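Local coordinates for ribonuclease VapC (Caulobacter crescentus, PDB 5K8J), which probably acts as the magnesium-dependent RNase toxin of a toxin-antitoxin system, its antitoxin partner being a VapB family protein, at residues Y46-A49 with L54-S57; S89-V94 with A114-D119. All coordinates share one frame; numbering follows the deposited sequence.

Contact 1: Y46-A49 with L54-S57; sequences YREA and LRRS
Tyr46 and Glu48 reach from the short loop between two consecutive helices of the PIN domain, 35-45 and 49-65, to Arg56 and Arg55 on the second helix. The direct links are made by polar side-chain ends, with one water reaching the backbone, and the nearest CA atoms, of Tyr46 and Arg55, lie 8.4 Å apart.

The salt bridge pairs Glu48 with Arg55. NH1 of Arg55 gives a nearly straight bond (174°) to OE2 of Glu48 at 3.1 Å. Glutamate suits the loop because its chain, extended beyond CG, brings the carboxylate to the guanidinium edge, yet the nitrogen meets OE2 from above the carboxylate plane, the two planes being turned 47° apart. Arginine suits the helix because a long chain, extended from CG to NE, carries several donors to different partners: NE forms a salt bridge with Asp15, and NH2 a weak hydrogen bond with the carbonyl of Ser70 of the VapB chain.

Water adds a second link, for one molecule accepts from NH1 of Arg55 and from the backbone N of Glu48, each at 3.0 Å. The same guanidinium nitrogen thus holds both the side chain and the main chain of Glu48.

The remaining hydrogen bond joins a neutral phenol to a charged guanidinium. Although CB of Tyr46 points away, its long rigid ring carries the hydroxyl out to Arg56, whose chain bends twice. NH2 of Arg56 bridges to Asp60 and NH1 to Glu42. NH1 of Arg56 also donates to OH of Tyr46 at 3.0 Å, the hydroxyl lying 11° out of the guanidinium plane.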
loop_
_atom_site.group_PDB
_atom_site.type_symbol
_atom_site.label_atom_id
_atom_site.label_comp_id
_atom_site.label_asym_id
_atom_site.label_seq_id
_atom_site.Cartn_x
_atom_site.Cartn_y
_atom_site.Cartn_z
ATOM N N TYR B 46 -18.982 -21.417 23.226
ATOM C CA TYR B 46 -19.157 -21.282 24.665
ATOM C C TYR B 46 -20.456 -20.563 25.049
ATOM O O TYR B 46 -20.653 -20.262 26.234
ATOM C CB TYR B 46 -17.930 -20.578 25.272
ATOM C CG TYR B 46 -16.659 -21.303 24.871
ATOM C CD1 TYR B 46 -16.274 -22.471 25.524
ATOM C CD2 TYR B 46 -15.897 -20.873 23.807
ATOM C CE1 TYR B 46 -15.130 -23.175 25.115
ATOM C CE2 TYR B 46 -14.765 -21.561 23.405
ATOM C CZ TYR B 46 -14.386 -22.692 24.053
ATOM O OH TYR B 46 -13.275 -23.387 23.621
ATOM N N ARG B 47 -21.384 -20.353 24.100
ATOM C CA ARG B 47 -22.644 -19.679 24.428
ATOM C C ARG B 47 -23.612 -20.553 25.193
ATOM O O ARG B 47 -24.359 -20.036 26.031
ATOM C CB ARG B 47 -23.336 -19.184 23.160
ATOM C CG ARG B 47 -22.628 -17.979 22.605
ATOM C CD ARG B 47 -23.327 -17.382 21.355
ATOM N NE ARG B 47 -24.658 -16.915 21.687
ATOM C CZ ARG B 47 -25.570 -16.570 20.787
ATOM N NH1 ARG B 47 -25.274 -16.633 19.500
ATOM N NH2 ARG B 47 -26.773 -16.158 21.165
ATOM N N GLU B 48 -23.647 -21.847 24.898
ATOM C CA GLU B 48 -24.513 -22.799 25.587
ATOM C C GLU B 48 -23.652 -23.969 26.050
ATOM O O GLU B 48 -23.172 -24.751 25.220
ATOM C CB GLU B 48 -25.628 -23.293 24.665
ATOM C CG GLU B 48 -26.504 -22.199 24.072
ATOM C CD GLU B 48 -27.542 -22.768 23.100
ATOM O OE1 GLU B 48 -28.562 -23.328 23.566
ATOM O OE2 GLU B 48 -27.326 -22.677 21.871
ATOM N N ALA B 49 -23.489 -24.119 27.368
ATOM C CA ALA B 49 -22.638 -25.188 27.893
ATOM C C ALA B 49 -23.023 -26.561 27.357
ATOM O O ALA B 49 -22.151 -27.382 27.060
ATOM C CB ALA B 49 -22.678 -25.188 29.425
ATOM N N LEU B 54 -19.764 -30.590 21.499
ATOM C CA LEU B 54 -19.891 -30.913 20.076
ATOM C C LEU B 54 -19.498 -29.735 19.204
ATOM O O LEU B 54 -18.881 -29.917 18.148
ATOM C CB LEU B 54 -21.311 -31.368 19.752
ATOM C CG LEU B 54 -21.601 -32.779 20.233
ATOM C CD1 LEU B 54 -23.045 -33.056 19.992
ATOM C CD2 LEU B 54 -20.735 -33.796 19.488
ATOM N N ARG B 55 -19.816 -28.510 19.627
ATOM C CA ARG B 55 -19.422 -27.364 18.822
ATOM C C ARG B 55 -17.905 -27.221 18.773
ATOM O O ARG B 55 -17.337 -26.875 17.735
ATOM C CB ARG B 55 -20.088 -26.096 19.352
ATOM C CG ARG B 55 -21.582 -26.065 19.046
ATOM C CD ARG B 55 -22.264 -24.778 19.491
ATOM N NE ARG B 55 -23.606 -24.733 18.892
ATOM C CZ ARG B 55 -24.694 -24.219 19.456
ATOM N NH1 ARG B 55 -24.652 -23.694 20.666
ATOM N NH2 ARG B 55 -25.845 -24.232 18.785
ATOM N N ARG B 56 -17.231 -27.476 19.892
ATOM C CA ARG B 56 -15.778 -27.405 19.921
ATOM C C ARG B 56 -15.158 -28.419 18.971
ATOM O O ARG B 56 -14.251 -28.078 18.197
ATOM C CB ARG B 56 -15.296 -27.677 21.358
ATOM C CG ARG B 56 -13.780 -27.678 21.564
ATOM C CD ARG B 56 -13.225 -26.277 21.569
ATOM N NE ARG B 56 -12.923 -25.832 20.214
ATOM C CZ ARG B 56 -12.833 -24.569 19.824
ATOM N NH1 ARG B 56 -13.090 -23.569 20.661
ATOM N NH2 ARG B 56 -12.530 -24.300 18.568
ATOM N N SER B 57 -15.579 -29.686 19.078
ATOM C CA SER B 57 -14.961 -30.741 18.279
ATOM C C SER B 57 -15.207 -30.518 16.790
ATOM O O SER B 57 -14.304 -30.728 15.974
ATOM C CB SER B 57 -15.464 -32.122 18.714
ATOM O OG SER B 57 -16.864 -32.262 18.575
HETATM O O HOH W 1 -22.501 -23.670 22.746
#

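Contact 2: S89-V94 with A114-D119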
loop_
_atom_site.group_PDB
_atom_site.type_symbol
_atom_site.label_atom_id
_atom_site.label_comp_id
_atom_site.label_asym_id
_atom_site.label_seq_id
_atom_site.Cartn_x
_atom_site.Cartn_y
_atom_site.Cartn_z
ATOM N N SER B 89 -22.243 2.273 7.947
ATOM C CA SER B 89 -23.308 1.491 8.570
ATOM C C SER B 89 -22.705 0.771 9.766
ATOM O O SER B 89 -21.935 -0.182 9.599
ATOM C CB SER B 89 -23.910 0.480 7.599
ATOM O OG SER B 89 -24.697 -0.481 8.318
ATOM N N ARG B 90 -23.047 1.211 10.974
ATOM C CA ARG B 90 -22.527 0.530 12.158
ATOM C C ARG B 90 -22.988 -0.933 12.192
ATOM O O ARG B 90 -22.204 -1.839 12.531
ATOM C CB ARG B 90 -22.987 1.262 13.430
ATOM C CG ARG B 90 -22.274 0.740 14.704
ATOM C CD ARG B 90 -22.936 1.305 16.007
ATOM N NE ARG B 90 -24.361 1.005 15.997
ATOM C CZ ARG B 90 -24.876 -0.216 16.124
ATOM N NH1 ARG B 90 -26.187 -0.388 16.058
ATOM N NH2 ARG B 90 -24.089 -1.269 16.331
ATOM N N ARG B 91 -24.243 -1.172 11.806
ATOM C CA ARG B 91 -24.854 -2.507 11.870
ATOM C C ARG B 91 -24.141 -3.505 10.969
ATOM O O ARG B 91 -24.076 -4.694 11.292
ATOM C CB ARG B 91 -26.330 -2.436 11.491
ATOM C CG ARG B 91 -27.013 -3.779 11.444
ATOM C CD ARG B 91 -28.504 -3.626 11.096
ATOM N NE ARG B 91 -28.696 -3.185 9.716
ATOM C CZ ARG B 91 -28.638 -3.992 8.659
ATOM N NH1 ARG B 91 -28.385 -5.288 8.817
ATOM N NH2 ARG B 91 -28.817 -3.498 7.442
ATOM N N LYS B 92 -23.554 -3.043 9.866
ATOM C CA LYS B 92 -22.983 -3.948 8.868
ATOM C C LYS B 92 -21.458 -3.954 8.850
ATOM O O LYS B 92 -20.853 -4.425 7.882
ATOM C CB LYS B 92 -23.545 -3.602 7.486
ATOM C CG LYS B 92 -25.068 -3.710 7.396
ATOM C CD LYS B 92 -25.538 -3.865 5.949
ATOM C CE LYS B 92 -25.450 -2.557 5.219
ATOM N NZ LYS B 92 -26.002 -2.723 3.826
ATOM N N VAL B 93 -20.794 -3.492 9.913
ATOM C CA VAL B 93 -19.336 -3.483 9.904
ATOM C C VAL B 93 -18.772 -4.881 9.655
ATOM O O VAL B 93 -17.889 -5.064 8.810
ATOM C CB VAL B 93 -18.768 -2.864 11.201
ATOM C CG1 VAL B 93 -17.267 -3.034 11.255
ATOM C CG2 VAL B 93 -19.156 -1.394 11.306
ATOM N N VAL B 94 -19.215 -5.884 10.423
ATOM C CA VAL B 94 -18.642 -7.233 10.272
ATOM C C VAL B 94 -18.865 -7.753 8.856
ATOM O O VAL B 94 -17.940 -8.274 8.219
ATOM C CB VAL B 94 -19.242 -8.205 11.304
ATOM C CG1 VAL B 94 -18.831 -9.634 10.954
ATOM C CG2 VAL B 94 -18.751 -7.856 12.693
ATOM N N ALA B 114 -27.943 -11.922 1.259
ATOM C CA ALA B 114 -27.367 -11.177 0.144
ATOM C C ALA B 114 -27.828 -9.723 0.112
ATOM O O ALA B 114 -27.060 -8.838 -0.318
ATOM C CB ALA B 114 -27.718 -11.865 -1.173
ATOM N N ASP B 115 -29.030 -9.441 0.600
ATOM C CA ASP B 115 -29.546 -8.076 0.520
ATOM C C ASP B 115 -28.698 -7.091 1.312
ATOM O O ASP B 115 -28.664 -5.904 0.966
ATOM C CB ASP B 115 -30.993 -8.037 1.008
ATOM C CG ASP B 115 -31.960 -8.569 -0.026
ATOM O OD1 ASP B 115 -31.594 -8.609 -1.225
ATOM O OD2 ASP B 115 -33.083 -8.947 0.359
ATOM N N ASP B 116 -27.987 -7.545 2.357
ATOM C CA ASP B 116 -27.152 -6.648 3.134
ATOM C C ASP B 116 -25.812 -6.343 2.457
ATOM O O ASP B 116 -24.988 -5.621 3.036
ATOM C CB ASP B 116 -26.870 -7.227 4.518
ATOM C CG ASP B 116 -28.008 -6.962 5.503
ATOM O OD1 ASP B 116 -28.814 -6.036 5.244
ATOM O OD2 ASP B 116 -28.103 -7.687 6.518
ATOM N N PHE B 117 -25.567 -6.914 1.277
ATOM C CA PHE B 117 -24.313 -6.756 0.559
ATOM C C PHE B 117 -24.517 -6.106 -0.806
ATOM O O PHE B 117 -23.535 -5.935 -1.558
ATOM C CB PHE B 117 -23.611 -8.114 0.399
ATOM C CG PHE B 117 -23.262 -8.761 1.701
ATOM C CD1 PHE B 117 -24.202 -9.496 2.399
ATOM C CD2 PHE B 117 -22.003 -8.612 2.243
ATOM C CE1 PHE B 117 -23.887 -10.056 3.639
ATOM C CE2 PHE B 117 -21.684 -9.170 3.456
ATOM C CZ PHE B 117 -22.621 -9.914 4.147
ATOM N N ARG B 118 -25.736 -5.672 -1.112
ATOM C CA ARG B 118 -26.083 -5.115 -2.402
ATOM C C ARG B 118 -25.411 -3.773 -2.649
ATOM O O ARG B 118 -25.314 -3.347 -3.803
ATOM C CB ARG B 118 -27.612 -4.965 -2.477
ATOM C CG ARG B 118 -28.159 -4.497 -3.815
ATOM C CD ARG B 118 -29.646 -4.137 -3.710
ATOM N NE ARG B 118 -30.152 -3.509 -4.932
ATOM C CZ ARG B 118 -31.198 -3.934 -5.642
ATOM N NH1 ARG B 118 -31.891 -5.004 -5.266
ATOM N NH2 ARG B 118 -31.563 -3.274 -6.739
ATOM N N ASP B 119 -24.954 -3.105 -1.597
ATOM C CA ASP B 119 -24.360 -1.784 -1.704
ATOM C C ASP B 119 -22.846 -1.826 -1.798
ATOM O O ASP B 119 -22.210 -0.783 -1.651
ATOM C CB ASP B 119 -24.792 -0.901 -0.518
ATOM C CG ASP B 119 -24.409 -1.485 0.829
ATOM O OD1 ASP B 119 -23.750 -2.540 0.847
ATOM O OD2 ASP B 119 -24.783 -0.886 1.878
HETATM O O HOH W 2 -28.769 -3.243 4.106
#
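The guanidinium of Arg91 has CG of Lys92 over one face, 3.6 Å above its plane and offset toward the rim, while the carboxylate of Asp116 stands at its edge, where a water also lies in the plane. Guanidinium and carboxylate planes are turned 50° apart, and the paired bonds are long. NH1 of Arg91 reaches OD2 of Asp116 at 3.3 Å. NH2 of Arg91 reaches OD1 of Asp116 at 3.4 Å, both bonds being weak and part of one salt bridge.

Lys92 carries the tighter grip. A bend at chi3 (-75°) turns the end of its chain so that NZ lies 2.9 Å from OD2 of Asp119, in a salt bridge met from above the carboxylate plane. NZ also donates to the backbone O of Asp116 at 3.2 Å, from above the carbonyl plane, and to that same water at 2.8 Å, which in turn donates to OD1 of Asp116. Lysine fits because its single ammonium can serve all three acceptors, while its methylene CD packs against CB of Asp116, 3.9 Å away.

Asp119 also forms a salt bridge with Arg96, and the side chain of Asp116 touches that of Asp95, a predicted magnesium ligand, so the contact borders the probable active site. Lys92 is the N-cap residue of helix 93-104; the contact therefore ties the start of that helix to the loop between strands 108-111 and 125-127, where Phe117 packs on Ala99 of the helix and Leu125 of the last strand.

Overall arrangement
Both contacts are partly buried and rely on arginine or lysine facing acidic groups, but they hold different elements. Contact 1 is local, closing a turn between consecutive helices at the periphery, its centre about 19 Å from the centre of the chain. Contact 2 lies nearer, its centre about 13 Å from the centre of the chain, and spans a longer stretch of chain to join the start of helix 93-104 to a loop between two strands of the parallel sheet. The centres of contact 1 and contact 2 are about 28 Å apart, and the two do not touch. Contact 1 adds a phenol hydroxyl to its charge pairing, whereas contact 2 uses a main-chain carbonyl and borders the predicted magnesium site. The VapB chain approaches both.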